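Long-range contacts in dihydropteroate synthase (Clostridioides difficile, PDB 6PZ2), which probably catalyses the condensation of 6-hydroxymethyl-7,8-dihydropterin pyrophosphate with p-aminobenzoate to dihydropteroate, a step toward folate: residues T94-K105 and N122-A132; D7-M15 and A258-R266. All coordinates share one frame; numbering follows the deposited sequence.

Contact 1: residues T94-K105 and N122-A132; sequences TYKADVAEEALK and NMASVIGKYDA
Helix 97-105 and helix 123-129 run side by side in the same direction, their axes 9.1 Å apart at closest approach and only 11° from parallel. Helix 97-105 is the crossover helix between parallel strands 90-93 and 110-113 of the TIM barrel, and helix 123-129 follows strand 110-113. The backbones come nearest at the N-terminal ends, with Ala97 CA 4.4 Å from Met123 CA; there Ala97 CB also touches Asn122 CB. Val126 forms the middle of the seam. It is a knob in a hole made by Ala97, Ala100, Glu101 and Leu104. Its two methyls divide the work: CG1 faces the Glu101 backbone and Leu104 CD1, while CG2 lies near Ala97 O. Met123 is bent at chi2 and chi3, which brings its SD to Ala100 CB and its CE against the backbone of Tyr95, 3.3 Å from Tyr95 C. Leu104 fills the C-terminal end, with CD2 3.6 Å from Ala132 CB. Its CB lies over one face of the Tyr130 ring, toward the rim, in a CH-pi contact 4.2 Å from the centroid. Ala100 and Leu104 also pack on Val111 and Met123 on Asp113, so this side of the seam faces strand 110-113. The other side carries the charges. Glu101 CG is anti to the backbone N (chi1 179°), and the chain then bends, so that the carboxylate reaches across the seam. Its OE2 forms a salt bridge with Lys129 NZ at 3.0 Å and uses its syn lone pair. The same oxygen lies at the edge of the Tyr130 ring, with the carboxylate turned 85° from the ring plane. The modelled hydrogen bond from Tyr130 OH to Glu101 OE2, at 2.4 Å, is doubtfully short. Lys105 CG lies 3.8 Å from Tyr130 CE1.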
# COMPACT_ATOMS: atom_id res chain seq x y z
N THR A 94 12.10 -20.76 14.59
CA THR A 94 12.07 -22.20 14.88
C THR A 94 10.92 -22.47 15.85
O THR A 94 10.65 -21.62 16.71
CB THR A 94 13.38 -22.68 15.51
OG1 THR A 94 13.33 -24.10 15.62
CG2 THR A 94 13.62 -22.12 16.89
N TYR A 95 10.29 -23.64 15.76
CA TYR A 95 9.37 -24.07 16.78
C TYR A 95 10.02 -25.12 17.69
O TYR A 95 9.34 -25.69 18.55
CB TYR A 95 8.10 -24.68 16.17
CG TYR A 95 8.33 -25.76 15.16
CD1 TYR A 95 8.38 -27.10 15.52
CD2 TYR A 95 8.43 -25.45 13.82
CE1 TYR A 95 8.53 -28.10 14.57
CE2 TYR A 95 8.61 -26.43 12.85
CZ TYR A 95 8.67 -27.76 13.23
OH TYR A 95 8.86 -28.71 12.27
N LYS A 96 11.32 -25.38 17.52
CA LYS A 96 11.99 -26.38 18.35
C LYS A 96 12.80 -25.70 19.46
O LYS A 96 13.65 -24.85 19.22
CB LYS A 96 12.87 -27.28 17.49
CG LYS A 96 12.13 -27.90 16.31
CD LYS A 96 12.96 -28.88 15.54
CE LYS A 96 12.31 -29.33 14.25
NZ LYS A 96 12.25 -28.26 13.22
N ALA A 97 12.55 -26.14 20.69
CA ALA A 97 13.12 -25.55 21.89
C ALA A 97 14.64 -25.72 21.92
O ALA A 97 15.36 -24.81 22.34
CB ALA A 97 12.47 -26.18 23.10
N ASP A 98 15.16 -26.84 21.42
CA ASP A 98 16.63 -27.07 21.43
C ASP A 98 17.34 -26.17 20.41
O ASP A 98 18.45 -25.67 20.69
CB ASP A 98 17.05 -28.52 21.19
CG ASP A 98 16.31 -29.28 20.10
OD1 ASP A 98 16.74 -30.39 19.84
OD2 ASP A 98 15.32 -28.78 19.51
N VAL A 99 16.70 -25.94 19.28
CA VAL A 99 17.23 -25.00 18.31
C VAL A 99 17.25 -23.60 18.92
O VAL A 99 18.25 -22.87 18.86
CB VAL A 99 16.40 -25.02 17.01
CG1 VAL A 99 16.88 -23.96 16.05
CG2 VAL A 99 16.42 -26.40 16.36
N ALA A 100 16.11 -23.22 19.49
CA ALA A 100 16.00 -21.89 20.11
C ALA A 100 17.07 -21.66 21.18
O ALA A 100 17.67 -20.57 21.29
CB ALA A 100 14.63 -21.74 20.72
N GLU A 101 17.22 -22.68 22.01
CA GLU A 101 18.21 -22.63 23.09
C GLU A 101 19.61 -22.32 22.56
O GLU A 101 20.27 -21.41 23.09
CB GLU A 101 18.29 -23.95 23.85
CG GLU A 101 19.34 -23.88 24.95
CD GLU A 101 18.91 -24.47 26.27
OE1 GLU A 101 18.24 -25.54 26.27
OE2 GLU A 101 19.24 -23.85 27.29
N GLU A 102 20.08 -23.09 21.58
CA GLU A 102 21.43 -22.85 21.02
C GLU A 102 21.52 -21.43 20.44
O GLU A 102 22.52 -20.72 20.65
CB GLU A 102 21.82 -23.88 19.97
CG GLU A 102 22.22 -25.24 20.53
CD GLU A 102 22.99 -25.21 21.85
OE1 GLU A 102 22.41 -25.63 22.92
OE2 GLU A 102 24.14 -24.70 21.83
N ALA A 103 20.47 -21.05 19.72
CA ALA A 103 20.47 -19.72 19.07
C ALA A 103 20.56 -18.65 20.16
O ALA A 103 21.23 -17.61 19.97
CB ALA A 103 19.22 -19.54 18.23
N LEU A 104 19.81 -18.86 21.24
CA LEU A 104 19.76 -17.84 22.28
C LEU A 104 21.09 -17.79 23.04
O LEU A 104 21.54 -16.71 23.42
CB LEU A 104 18.59 -18.16 23.22
CG LEU A 104 17.22 -17.78 22.67
CD1 LEU A 104 16.12 -18.36 23.54
CD2 LEU A 104 17.08 -16.27 22.58
N LYS A 105 21.75 -18.94 23.24
CA LYS A 105 23.08 -18.89 23.83
C LYS A 105 24.03 -18.07 22.95
O LYS A 105 24.88 -17.37 23.48
CB LYS A 105 23.70 -20.28 24.00
CG LYS A 105 23.10 -21.16 25.08
CD LYS A 105 23.65 -22.57 24.99
CE LYS A 105 22.98 -23.55 25.92
NZ LYS A 105 23.41 -24.94 25.65
N ASN A 122 9.01 -27.67 25.76
CA ASN A 122 10.10 -26.94 26.44
C ASN A 122 10.28 -25.49 25.98
O ASN A 122 11.12 -24.76 26.58
CB ASN A 122 11.45 -27.64 26.28
CG ASN A 122 11.43 -29.04 26.86
OD1 ASN A 122 10.90 -29.26 27.95
ND2 ASN A 122 11.91 -29.99 26.08
N MET A 123 9.51 -25.07 24.97
CA MET A 123 9.84 -23.81 24.30
C MET A 123 9.63 -22.65 25.28
O MET A 123 10.47 -21.78 25.35
CB MET A 123 9.01 -23.54 23.04
CG MET A 123 9.37 -22.20 22.40
SD MET A 123 11.04 -22.15 21.73
CE MET A 123 10.71 -23.04 20.21
N ALA A 124 8.51 -22.65 26.01
CA ALA A 124 8.22 -21.59 26.93
C ALA A 124 9.34 -21.45 27.96
O ALA A 124 9.71 -20.31 28.26
CB ALA A 124 6.89 -21.80 27.61
N SER A 125 9.86 -22.55 28.52
CA SER A 125 10.86 -22.38 29.61
C SER A 125 12.21 -21.96 29.03
O SER A 125 12.95 -21.19 29.66
CB SER A 125 10.97 -23.58 30.54
OG SER A 125 11.15 -24.79 29.83
N VAL A 126 12.49 -22.37 27.79
CA VAL A 126 13.70 -21.84 27.12
C VAL A 126 13.59 -20.32 26.98
O VAL A 126 14.54 -19.58 27.29
CB VAL A 126 13.95 -22.50 25.76
CG1 VAL A 126 14.99 -21.72 24.95
CG2 VAL A 126 14.38 -23.95 25.91
N ILE A 127 12.42 -19.83 26.60
CA ILE A 127 12.29 -18.37 26.37
C ILE A 127 12.49 -17.63 27.69
O ILE A 127 13.18 -16.58 27.74
CB ILE A 127 10.97 -18.02 25.66
CG1 ILE A 127 11.06 -18.39 24.18
CG2 ILE A 127 10.60 -16.56 25.85
CD1 ILE A 127 9.78 -18.89 23.60
N GLY A 128 11.85 -18.18 28.73
CA GLY A 128 11.95 -17.62 30.09
C GLY A 128 13.38 -17.64 30.59
O GLY A 128 13.91 -16.62 31.06
N LYS A 129 14.01 -18.80 30.42
CA LYS A 129 15.38 -19.04 30.85
C LYS A 129 16.35 -17.99 30.28
O LYS A 129 17.24 -17.59 31.00
CB LYS A 129 15.78 -20.44 30.41
CG LYS A 129 17.24 -20.85 30.59
CD LYS A 129 17.35 -22.34 30.23
CE LYS A 129 18.69 -22.99 30.50
NZ LYS A 129 18.62 -24.44 30.19
N TYR A 130 16.20 -17.57 29.01
CA TYR A 130 17.16 -16.64 28.44
C TYR A 130 16.59 -15.23 28.48
O TYR A 130 17.23 -14.31 27.98
CB TYR A 130 17.62 -17.09 27.05
CG TYR A 130 18.45 -18.35 27.09
CD1 TYR A 130 19.81 -18.32 27.33
CD2 TYR A 130 17.84 -19.58 26.96
CE1 TYR A 130 20.56 -19.49 27.40
CE2 TYR A 130 18.56 -20.76 27.04
CZ TYR A 130 19.92 -20.71 27.28
OH TYR A 130 20.58 -21.90 27.39
N ASP A 131 15.40 -15.04 29.02
CA ASP A 131 14.80 -13.73 28.99
C ASP A 131 14.64 -13.27 27.55
O ASP A 131 14.91 -12.12 27.22
CB ASP A 131 15.66 -12.69 29.70
CG ASP A 131 15.24 -12.54 31.14
OD1 ASP A 131 14.15 -11.95 31.39
OD2 ASP A 131 15.98 -13.06 31.97
N ALA A 132 14.22 -14.17 26.68
CA ALA A 132 14.17 -13.80 25.27
C ALA A 132 12.84 -13.09 24.95
O ALA A 132 11.84 -13.20 25.68
CB ALA A 132 14.29 -15.06 24.45

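Contact 2: residues D7-M15 and A258-R266; sequences DYGKRTYIM and ARMTDAIYR. With SO4 (sulfate ion), chain C; SO4 (sulfate ion), chain H.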
# COMPACT_ATOMS: atom_id res chain seq x y z
N ASP A 7 11.02 0.26 20.17
CA ASP A 7 10.23 1.28 20.84
C ASP A 7 8.82 1.32 20.24
O ASP A 7 8.51 2.19 19.42
CB ASP A 7 10.98 2.60 20.69
CG ASP A 7 10.34 3.77 21.40
OD1 ASP A 7 10.84 4.90 21.21
OD2 ASP A 7 9.36 3.53 22.13
N TYR A 8 7.96 0.39 20.65
CA TYR A 8 6.72 0.11 19.92
C TYR A 8 5.79 1.32 19.90
O TYR A 8 5.59 1.96 20.91
CB TYR A 8 5.98 -1.08 20.54
CG TYR A 8 6.70 -2.37 20.28
CD1 TYR A 8 6.93 -2.78 18.98
CD2 TYR A 8 7.19 -3.16 21.31
CE1 TYR A 8 7.58 -3.97 18.70
CE2 TYR A 8 7.85 -4.35 21.05
CZ TYR A 8 8.03 -4.76 19.74
OH TYR A 8 8.72 -5.91 19.45
N GLY A 9 5.24 1.65 18.74
CA GLY A 9 4.37 2.82 18.69
C GLY A 9 5.06 4.02 18.06
O GLY A 9 4.41 4.88 17.48
N LYS A 10 6.38 4.05 18.09
CA LYS A 10 7.08 5.16 17.48
C LYS A 10 7.01 5.06 15.95
O LYS A 10 6.97 6.09 15.29
CB LYS A 10 8.54 5.15 17.91
CG LYS A 10 9.36 6.30 17.37
CD LYS A 10 10.85 6.03 17.41
CE LYS A 10 11.66 7.30 17.26
NZ LYS A 10 13.11 7.02 17.39
N ARG A 11 7.07 3.86 15.39
CA ARG A 11 7.07 3.66 13.94
C ARG A 11 6.84 2.16 13.67
O ARG A 11 6.71 1.38 14.60
CB ARG A 11 8.38 4.11 13.30
CG ARG A 11 9.59 3.27 13.68
CD ARG A 11 10.84 3.70 12.94
NE ARG A 11 12.08 3.01 13.31
CZ ARG A 11 12.58 1.93 12.72
NH1 ARG A 11 13.81 1.55 13.02
NH2 ARG A 11 11.86 1.22 11.85
N THR A 12 6.78 1.80 12.40
CA THR A 12 6.71 0.40 12.01
C THR A 12 8.14 -0.10 11.85
O THR A 12 9.01 0.68 11.42
CB THR A 12 5.92 0.25 10.71
OG1 THR A 12 4.60 0.78 10.89
CG2 THR A 12 5.80 -1.20 10.30
N TYR A 13 8.37 -1.34 12.31
CA TYR A 13 9.67 -2.01 12.29
C TYR A 13 9.58 -3.09 11.22
O TYR A 13 8.49 -3.65 10.96
CB TYR A 13 10.06 -2.52 13.69
CG TYR A 13 10.25 -1.41 14.69
CD1 TYR A 13 11.45 -0.73 14.79
CD2 TYR A 13 9.20 -0.96 15.45
CE1 TYR A 13 11.61 0.35 15.64
CE2 TYR A 13 9.33 0.11 16.32
CZ TYR A 13 10.54 0.78 16.40
OH TYR A 13 10.67 1.84 17.25
N ILE A 14 10.72 -3.33 10.59
CA ILE A 14 10.79 -4.21 9.48
C ILE A 14 11.66 -5.41 9.84
O ILE A 14 12.81 -5.27 10.20
CB ILE A 14 11.36 -3.49 8.23
CG1 ILE A 14 10.61 -2.19 7.92
CG2 ILE A 14 11.36 -4.45 7.05
CD1 ILE A 14 9.13 -2.39 7.64
N MET A 15 11.10 -6.59 9.62
CA MET A 15 11.83 -7.83 9.82
C MET A 15 12.15 -8.41 8.44
O MET A 15 11.25 -8.76 7.73
CB MET A 15 10.99 -8.81 10.65
CG MET A 15 11.47 -10.27 10.67
SD MET A 15 10.36 -11.34 11.65
CE MET A 15 10.92 -10.83 13.27
N ALA A 258 5.73 1.78 4.60
CA ALA A 258 5.49 1.86 6.02
C ALA A 258 5.74 3.29 6.52
O ALA A 258 5.04 3.77 7.38
CB ALA A 258 6.39 0.89 6.76
N ARG A 259 6.77 3.95 6.01
CA ARG A 259 7.03 5.34 6.46
C ARG A 259 5.89 6.27 6.03
O ARG A 259 5.49 7.12 6.79
CB ARG A 259 8.35 5.83 5.86
CG ARG A 259 9.54 5.17 6.53
CD ARG A 259 10.85 5.76 6.05
NE ARG A 259 11.96 5.20 6.78
CZ ARG A 259 13.24 5.37 6.43
NH1 ARG A 259 14.19 4.86 7.19
NH2 ARG A 259 13.55 6.08 5.36
N MET A 260 5.30 6.02 4.85
CA MET A 260 4.24 6.85 4.36
C MET A 260 3.03 6.62 5.26
O MET A 260 2.41 7.56 5.72
CB MET A 260 3.92 6.58 2.88
CG MET A 260 2.98 7.61 2.26
SD MET A 260 3.73 9.29 2.28
CE MET A 260 2.30 10.29 2.67
N THR A 261 2.76 5.36 5.58
CA THR A 261 1.64 5.05 6.43
C THR A 261 1.88 5.58 7.86
O THR A 261 0.96 6.11 8.50
CB THR A 261 1.38 3.54 6.43
OG1 THR A 261 1.42 3.02 5.09
CG2 THR A 261 0.07 3.22 7.09
N ASP A 262 3.11 5.44 8.35
CA ASP A 262 3.42 5.93 9.71
C ASP A 262 3.13 7.44 9.75
O ASP A 262 2.57 7.93 10.73
CB ASP A 262 4.89 5.72 10.13
CG ASP A 262 5.29 4.27 10.38
OD1 ASP A 262 4.36 3.43 10.58
OD2 ASP A 262 6.51 3.98 10.31
N ALA A 263 3.50 8.18 8.70
CA ALA A 263 3.33 9.66 8.72
C ALA A 263 1.85 10.03 8.77
O ALA A 263 1.48 11.01 9.37
CB ALA A 263 4.01 10.26 7.51
N ILE A 264 0.97 9.18 8.24
CA ILE A 264 -0.47 9.48 8.26
C ILE A 264 -1.11 9.08 9.60
O ILE A 264 -1.98 9.79 10.08
CB ILE A 264 -1.15 8.78 7.06
CG1 ILE A 264 -0.63 9.30 5.72
CG2 ILE A 264 -2.67 8.88 7.14
CD1 ILE A 264 -1.00 8.41 4.54
N TYR A 265 -0.77 7.95 10.21
CA TYR A 265 -1.52 7.48 11.39
C TYR A 265 -0.75 7.57 12.71
O TYR A 265 -1.36 7.40 13.74
CB TYR A 265 -1.92 6.02 11.22
CG TYR A 265 -2.89 5.89 10.09
CD1 TYR A 265 -4.21 6.29 10.24
CD2 TYR A 265 -2.45 5.53 8.84
CE1 TYR A 265 -5.10 6.26 9.18
CE2 TYR A 265 -3.33 5.51 7.76
CZ TYR A 265 -4.65 5.87 7.94
OH TYR A 265 -5.51 5.79 6.89
N ARG A 266 0.56 7.66 12.72
CA ARG A 266 1.27 7.60 14.00
C ARG A 266 1.52 9.05 14.42
O ARG A 266 1.76 9.89 13.56
CB ARG A 266 2.56 6.78 13.89
CG ARG A 266 2.32 5.28 13.80
CD ARG A 266 3.60 4.48 13.85
NE ARG A 266 3.47 3.15 13.27
CZ ARG A 266 3.07 2.08 13.94
NH1 ARG A 266 3.21 0.86 13.44
NH2 ARG A 266 2.54 2.29 15.13
S SO4 C . 14.40 4.14 15.75
O1 SO4 C . 13.57 3.36 16.75
O2 SO4 C . 15.23 3.38 14.80
O3 SO4 C . 13.48 4.95 14.91
O4 SO4 C . 15.36 5.02 16.45
S SO4 H . 17.34 6.69 5.74
O1 SO4 H . 17.20 6.46 7.20
O2 SO4 H . 17.24 5.42 4.95
O3 SO4 H . 16.25 7.63 5.38
O4 SO4 H . 18.64 7.35 5.44
O HOH W 1 1.76 4.31 17.02
O HOH W 2 8.73 2.72 9.45
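Asp262 grips Thr12 through both carboxylate oxygens. Thr12 OG1 donates to Asp262 OD1 at 2.7 Å, on the syn lone pair, and Thr12 N donates to Asp262 OD2 at 3.0 Å, nearly straight but from above the carboxylate plane. The contact joins the entry to the first strand of the TIM barrel, 13-19, to the last helix, 251-265, where the barrel closes. Arg266 completes the network. Its NH1 gives a straight bond of 2.9 Å to Thr12 OG1, in the guanidinium plane. Its NE makes a 2.8 Å salt bridge with Asp262 OD1, coming from above the carboxylate. Thr12 OG1 thus donates to Asp262 and accepts from Arg266. The NH1 and NE bonds, both near the guanidinium plane, fix its rotation. One face of that group lies against the backbone of Arg11, with Arg11 O 3.6 Å above its plane. One water bridges Gly9 O and Arg266 NH2; a second donates to both Thr12 O and Asp262 OD2. The Arg11 guanidinium makes a salt bridge with Asp50 and hydrogen bonds to a sulfate through NE and NH1. This sulfate, probably from the crystallisation liquor, is also met weakly by Lys10. Tyr13 CE1 lies over the centre of the Arg11 guanidinium, and Arg11 CG over one face of the ring. Apolar packing is slight. Ile239 of helix 228-240 touches Thr12 and Ala258, while the far side of helix 251-265 packs against the second subunit. Across the contact itself, Ala258 CB lies 4.0 Å from Thr12 CB and 4.4 Å from Ile14 CD1.

From the N terminus, the chain passes through residues 7-15 into the first barrel strand, 13-19. It then winds through the alternating strands and helices. Residues 94-105 lead from strand 90-93 into an outer helix, strand 110-113 follows, and residues 122-132 bring the next helix back beside it. Contact 1 therefore closes a short loop of 16 residues. Contact 2 closes only at the end of the chain, after 242 intervening residues, so contact 1 lies wholly within its span and the two do not cross. Their centres are 29 Å apart and they do not touch. Contact 1 joins neighbouring outer helices; contact 2 ties the two ends of the barrel chain together.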